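Local coordinates for multi-copper Oxidase CueO (Ochrobactrum, PDB 6EVG), which oxidises lignin model compounds and lignosulfonate as a laccase-like multicopper oxidase, probably passing the electrons to dioxygen, at residues P26-P31 / G65-L70; K38-G44 / S56-A62. All coordinates share one frame; numbering follows the deposited sequence.

Overall arrangement
Both contacts belong to the first cupredoxin-like unit of this multicopper oxidase, a sandwich of two beta-sheets, and their centres lie about 14 Å apart. Contact 1 pairs strand 28-29 with strand 67-71 at the edge of one sheet; contact 2 pairs strands 36-46 and 54-59 as a hairpin at the edge of the other. Along the chain the order is 28-29, 36-46, 54-59, 67-71, so the hairpin is made between the two halves of contact 1. The two contacts touch where P66 packs on L39 and on the backbone oxygen of I59. The copper ligands H434, C490 and H495 come much later in the sequence, so both contacts belong to the scaffold of the first unit and supply none of those ligands.

Contact 1. Residues P26-P31 / G65-L70; sequences PPLVEP and GPLVRL
V29 lays its CG2 methyl against the ring of P66, 3.6 Å from P66 CB, and this crossing of two compact apolar groups marks the tight side of the contact. CG2 stands anti to the carbonyl carbon of V29, beside the backbone N, which turns it back along the chain to the proline. Between the strands the backbones run parallel, L28 level with L67 and V29 with V68. The ladder is short but regular: L67 N donates to P27 O (2.9 Å), V29 N to L67 O (2.9 Å) and R69 N to V29 O (2.9 Å). Prolines suit the ends of such a short strand, since P27 needs to give only its carbonyl and P31 presses its ring on L70, with P31 CG 3.9 Å from L70 CD2.

The other side is looser and faces solvent. There E30 and R69 run side by side and form a salt bridge, R69 NH2 to E30 OE2 at 3.1 Å. The oxygen lies in the guanidinium plane but is itself met from above the carboxylate plane, the two planes being 71° apart. A weak bond from R69 NE reaches the same oxygen, made possible by the bend at chi3 (71°). The CD2 methyl of L28 lies over one guanidinium face, offset toward its NH2 rim. With an alanine in place of R69, the E30 carboxylate would probably be left without its charged mate and the L28 methyl without the flat surface beneath it.

Strand 67-71 is held on its other flank by backbone bonds to strand 148-153, so strand 28-29 closes the edge of this sheet. V29, P31 and V68 face V37 of strand 36-46 in the opposing sheet, while L67 turns to L149, V151 and Y166.

Contact 2. Residues K38-G44 / S56-A62; sequences KLKVQTG and SAGINGA
The N60 amide ties the two backbones together at one end of the pairing, while that of Q42 bonds back within its own strand and lies against the turn. At the edge of the N60 amide, ND2 gives a nearly straight bond (172°) to K38 O at 3.0 Å, in the plane of both groups; OD1 takes the N-H of K40 at 2.8 Å, from a donor tilted out of the amide plane. Serving as donor and acceptor to residues two apart, asparagine copies what a backbone residue would offer and prolongs the ladder past the end of its strand; it also tolerates the left-handed backbone conformation found here. The Q42 amide instead presents a face to the turn, with G61 N lying over it, 3.5 Å from Q42 CD and not bonded. At its edge Q42 NE2 reaches K40 O at 3.2 Å. That oxygen also accepts from N60 N, the two donors arriving from opposite faces of the carbonyl plane. With CG between the backbone N and the carbonyl carbon (chi1 58°), the extended Q42 chain is laid over the loop.

The strands are the two arms of an antiparallel beta hairpin, part of the Greek-key sandwich of cupredoxin-like domains, with 54-59 outermost and 36-46 bonded on its far side to strand 75-82. Q42 with G58 and G44 with S56 are hydrogen-bonded pairs; V41 with I59 and T43 with A57 are not.

Small residues suit the close places. A side chain at G44 would run into A62 CB, and one at G58 into G61 O, while S56 OG closes the loop by donating to A62 O at 2.7 Å. Toward the sandwich interior, I59 CG2 packs on L39 CB at 3.9 Å, and both branched side chains meet F130 of strand 126-131.

Contact 1. Residues P26-P31 / G65-L70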
# COMPACT_ATOMS: atom_id res chain seq x y z
N PRO A 26 -9.97 -8.52 8.75
CA PRO A 26 -10.47 -7.14 9.01
C PRO A 26 -11.99 -7.16 8.98
O PRO A 26 -12.58 -7.74 8.04
CB PRO A 26 -9.87 -6.33 7.85
CG PRO A 26 -8.63 -7.10 7.50
CD PRO A 26 -9.05 -8.55 7.61
N PRO A 27 -12.68 -6.51 9.92
CA PRO A 27 -14.12 -6.51 9.83
C PRO A 27 -14.60 -5.76 8.59
O PRO A 27 -14.04 -4.73 8.22
CB PRO A 27 -14.51 -5.78 11.12
CG PRO A 27 -13.37 -5.40 11.79
CD PRO A 27 -12.15 -5.86 11.13
N LEU A 28 -15.67 -6.26 8.00
CA LEU A 28 -16.25 -5.62 6.81
C LEU A 28 -17.13 -4.46 7.26
O LEU A 28 -18.05 -4.67 8.09
CB LEU A 28 -17.08 -6.65 6.06
CG LEU A 28 -17.86 -6.18 4.87
CD1 LEU A 28 -16.97 -5.65 3.75
CD2 LEU A 28 -18.77 -7.28 4.32
N VAL A 29 -16.90 -3.29 6.69
CA VAL A 29 -17.72 -2.11 6.99
C VAL A 29 -18.23 -1.54 5.69
O VAL A 29 -17.45 -1.28 4.76
CB VAL A 29 -16.92 -1.07 7.80
CG1 VAL A 29 -17.73 0.21 7.97
CG2 VAL A 29 -16.51 -1.64 9.14
N GLU A 30 -19.53 -1.31 5.63
CA GLU A 30 -20.19 -0.66 4.49
C GLU A 30 -20.92 0.58 4.99
O GLU A 30 -21.23 0.69 6.18
CB GLU A 30 -21.16 -1.63 3.80
CG GLU A 30 -20.41 -2.81 3.21
CD GLU A 30 -21.31 -3.92 2.72
OE1 GLU A 30 -22.05 -4.53 3.54
OE2 GLU A 30 -21.35 -4.21 1.50
N PRO A 31 -21.22 1.55 4.12
CA PRO A 31 -21.94 2.75 4.58
C PRO A 31 -23.26 2.37 5.24
O PRO A 31 -23.98 1.48 4.79
CB PRO A 31 -22.15 3.53 3.30
CG PRO A 31 -20.98 3.09 2.38
CD PRO A 31 -20.86 1.62 2.68
N GLY A 65 -7.26 -2.20 10.98
CA GLY A 65 -8.49 -1.48 10.76
C GLY A 65 -9.44 -2.31 9.94
O GLY A 65 -9.14 -3.44 9.54
N PRO A 66 -10.64 -1.78 9.69
CA PRO A 66 -11.63 -2.49 8.89
C PRO A 66 -11.25 -2.54 7.41
O PRO A 66 -10.42 -1.77 6.94
CB PRO A 66 -12.89 -1.65 9.07
CG PRO A 66 -12.35 -0.25 9.27
CD PRO A 66 -11.10 -0.46 10.09
N LEU A 67 -11.97 -3.42 6.70
CA LEU A 67 -12.07 -3.35 5.23
C LEU A 67 -13.38 -2.66 4.91
O LEU A 67 -14.46 -3.17 5.21
CB LEU A 67 -11.95 -4.73 4.60
CG LEU A 67 -11.92 -4.70 3.05
CD1 LEU A 67 -11.03 -5.77 2.49
CD2 LEU A 67 -13.29 -4.73 2.43
N VAL A 68 -13.25 -1.44 4.39
CA VAL A 68 -14.39 -0.62 3.97
C VAL A 68 -14.71 -0.97 2.52
O VAL A 68 -13.85 -0.89 1.65
CB VAL A 68 -14.06 0.88 4.10
CG1 VAL A 68 -15.24 1.72 3.64
CG2 VAL A 68 -13.65 1.21 5.51
N ARG A 69 -15.95 -1.42 2.25
CA ARG A 69 -16.36 -1.76 0.89
C ARG A 69 -17.33 -0.71 0.36
O ARG A 69 -18.37 -0.46 1.00
CB ARG A 69 -16.97 -3.14 0.86
CG ARG A 69 -17.27 -3.60 -0.56
CD ARG A 69 -17.36 -5.12 -0.65
NE ARG A 69 -18.54 -5.50 -0.01
CZ ARG A 69 -18.90 -6.77 0.35
NH1 ARG A 69 -18.11 -7.83 0.15
NH2 ARG A 69 -20.09 -6.97 0.88
N LEU A 70 -16.94 -0.06 -0.72
CA LEU A 70 -17.67 1.00 -1.36
C LEU A 70 -18.07 0.63 -2.76
O LEU A 70 -17.30 0.01 -3.50
CB LEU A 70 -16.79 2.23 -1.42
CG LEU A 70 -16.28 2.75 -0.07
CD1 LEU A 70 -15.37 3.94 -0.29
CD2 LEU A 70 -17.37 3.06 0.91

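Contact 2. Residues K38-G44 / S56-A62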
# COMPACT_ATOMS: atom_id res chain seq x y z
N LYS A 38 -17.81 5.15 9.82
CA LYS A 38 -17.14 5.73 10.98
C LYS A 38 -15.79 5.06 11.25
O LYS A 38 -15.71 3.82 11.35
CB LYS A 38 -18.05 5.61 12.20
CG LYS A 38 -19.33 6.40 12.12
CD LYS A 38 -20.28 6.26 13.33
CE LYS A 38 -21.58 6.97 13.04
NZ LYS A 38 -22.44 6.87 14.23
N LEU A 39 -14.73 5.89 11.33
CA LEU A 39 -13.35 5.41 11.51
C LEU A 39 -12.71 6.17 12.64
O LEU A 39 -12.46 7.36 12.53
CB LEU A 39 -12.55 5.66 10.23
CG LEU A 39 -13.12 5.01 8.96
CD1 LEU A 39 -12.39 5.56 7.72
CD2 LEU A 39 -12.98 3.48 9.02
N LYS A 40 -12.40 5.52 13.75
CA LYS A 40 -11.86 6.16 14.93
C LYS A 40 -10.42 5.69 15.12
O LYS A 40 -10.16 4.50 15.39
CB LYS A 40 -12.70 5.86 16.16
CG LYS A 40 -12.13 6.58 17.42
CD LYS A 40 -12.92 6.26 18.67
CE LYS A 40 -12.27 6.85 19.92
NZ LYS A 40 -13.20 6.58 21.05
N VAL A 41 -9.49 6.62 15.02
CA VAL A 41 -8.05 6.34 15.21
C VAL A 41 -7.78 6.38 16.71
O VAL A 41 -8.18 7.34 17.40
CB VAL A 41 -7.19 7.35 14.43
CG1 VAL A 41 -5.74 6.98 14.59
CG2 VAL A 41 -7.63 7.40 12.95
N GLN A 42 -7.07 5.39 17.24
CA GLN A 42 -6.92 5.24 18.65
C GLN A 42 -5.67 4.45 19.01
O GLN A 42 -5.25 3.58 18.25
CB GLN A 42 -8.15 4.53 19.25
CG GLN A 42 -8.37 3.15 18.62
CD GLN A 42 -9.77 2.60 18.90
OE1 GLN A 42 -9.93 1.78 19.80
NE2 GLN A 42 -10.77 3.00 18.12
N THR A 43 -5.11 4.73 20.17
CA THR A 43 -4.03 3.91 20.72
C THR A 43 -4.59 2.72 21.47
O THR A 43 -5.76 2.70 21.88
CB THR A 43 -3.05 4.71 21.59
OG1 THR A 43 -3.79 5.19 22.71
CG2 THR A 43 -2.37 5.83 20.84
N GLY A 44 -3.73 1.73 21.70
CA GLY A 44 -4.13 0.59 22.51
C GLY A 44 -2.92 -0.32 22.72
O GLY A 44 -1.78 0.13 22.66
N SER A 56 0.42 -0.08 20.70
CA SER A 56 -0.05 -0.07 19.33
C SER A 56 -1.00 1.09 19.09
O SER A 56 -1.35 1.85 20.01
CB SER A 56 -0.70 -1.42 19.02
OG SER A 56 -1.86 -1.60 19.77
N ALA A 57 -1.48 1.21 17.85
CA ALA A 57 -2.58 2.09 17.49
C ALA A 57 -3.25 1.51 16.28
O ALA A 57 -2.62 0.83 15.48
CB ALA A 57 -2.09 3.51 17.23
N GLY A 58 -4.54 1.80 16.13
CA GLY A 58 -5.31 1.29 15.03
C GLY A 58 -6.53 2.10 14.76
O GLY A 58 -6.70 3.20 15.28
N ILE A 59 -7.41 1.54 13.92
CA ILE A 59 -8.64 2.18 13.49
C ILE A 59 -9.78 1.27 13.92
O ILE A 59 -9.83 0.08 13.54
CB ILE A 59 -8.66 2.43 11.97
CG1 ILE A 59 -7.41 3.22 11.54
CG2 ILE A 59 -9.95 3.13 11.59
CD1 ILE A 59 -7.30 3.49 10.08
N ASN A 60 -10.70 1.80 14.74
CA ASN A 60 -11.78 1.00 15.28
C ASN A 60 -11.25 -0.22 16.07
O ASN A 60 -11.91 -1.28 16.14
CB ASN A 60 -12.79 0.57 14.25
CG ASN A 60 -13.48 1.73 13.58
OD1 ASN A 60 -13.39 2.89 14.04
ND2 ASN A 60 -14.20 1.46 12.51
N GLY A 61 -10.12 -0.06 16.69
CA GLY A 61 -9.43 -1.08 17.44
C GLY A 61 -7.99 -0.71 17.59
O GLY A 61 -7.56 0.36 17.18
N ALA A 62 -7.22 -1.62 18.23
CA ALA A 62 -5.87 -1.30 18.66
C ALA A 62 -4.79 -1.50 17.63
O ALA A 62 -3.64 -1.09 17.84
CB ALA A 62 -5.53 -2.11 19.89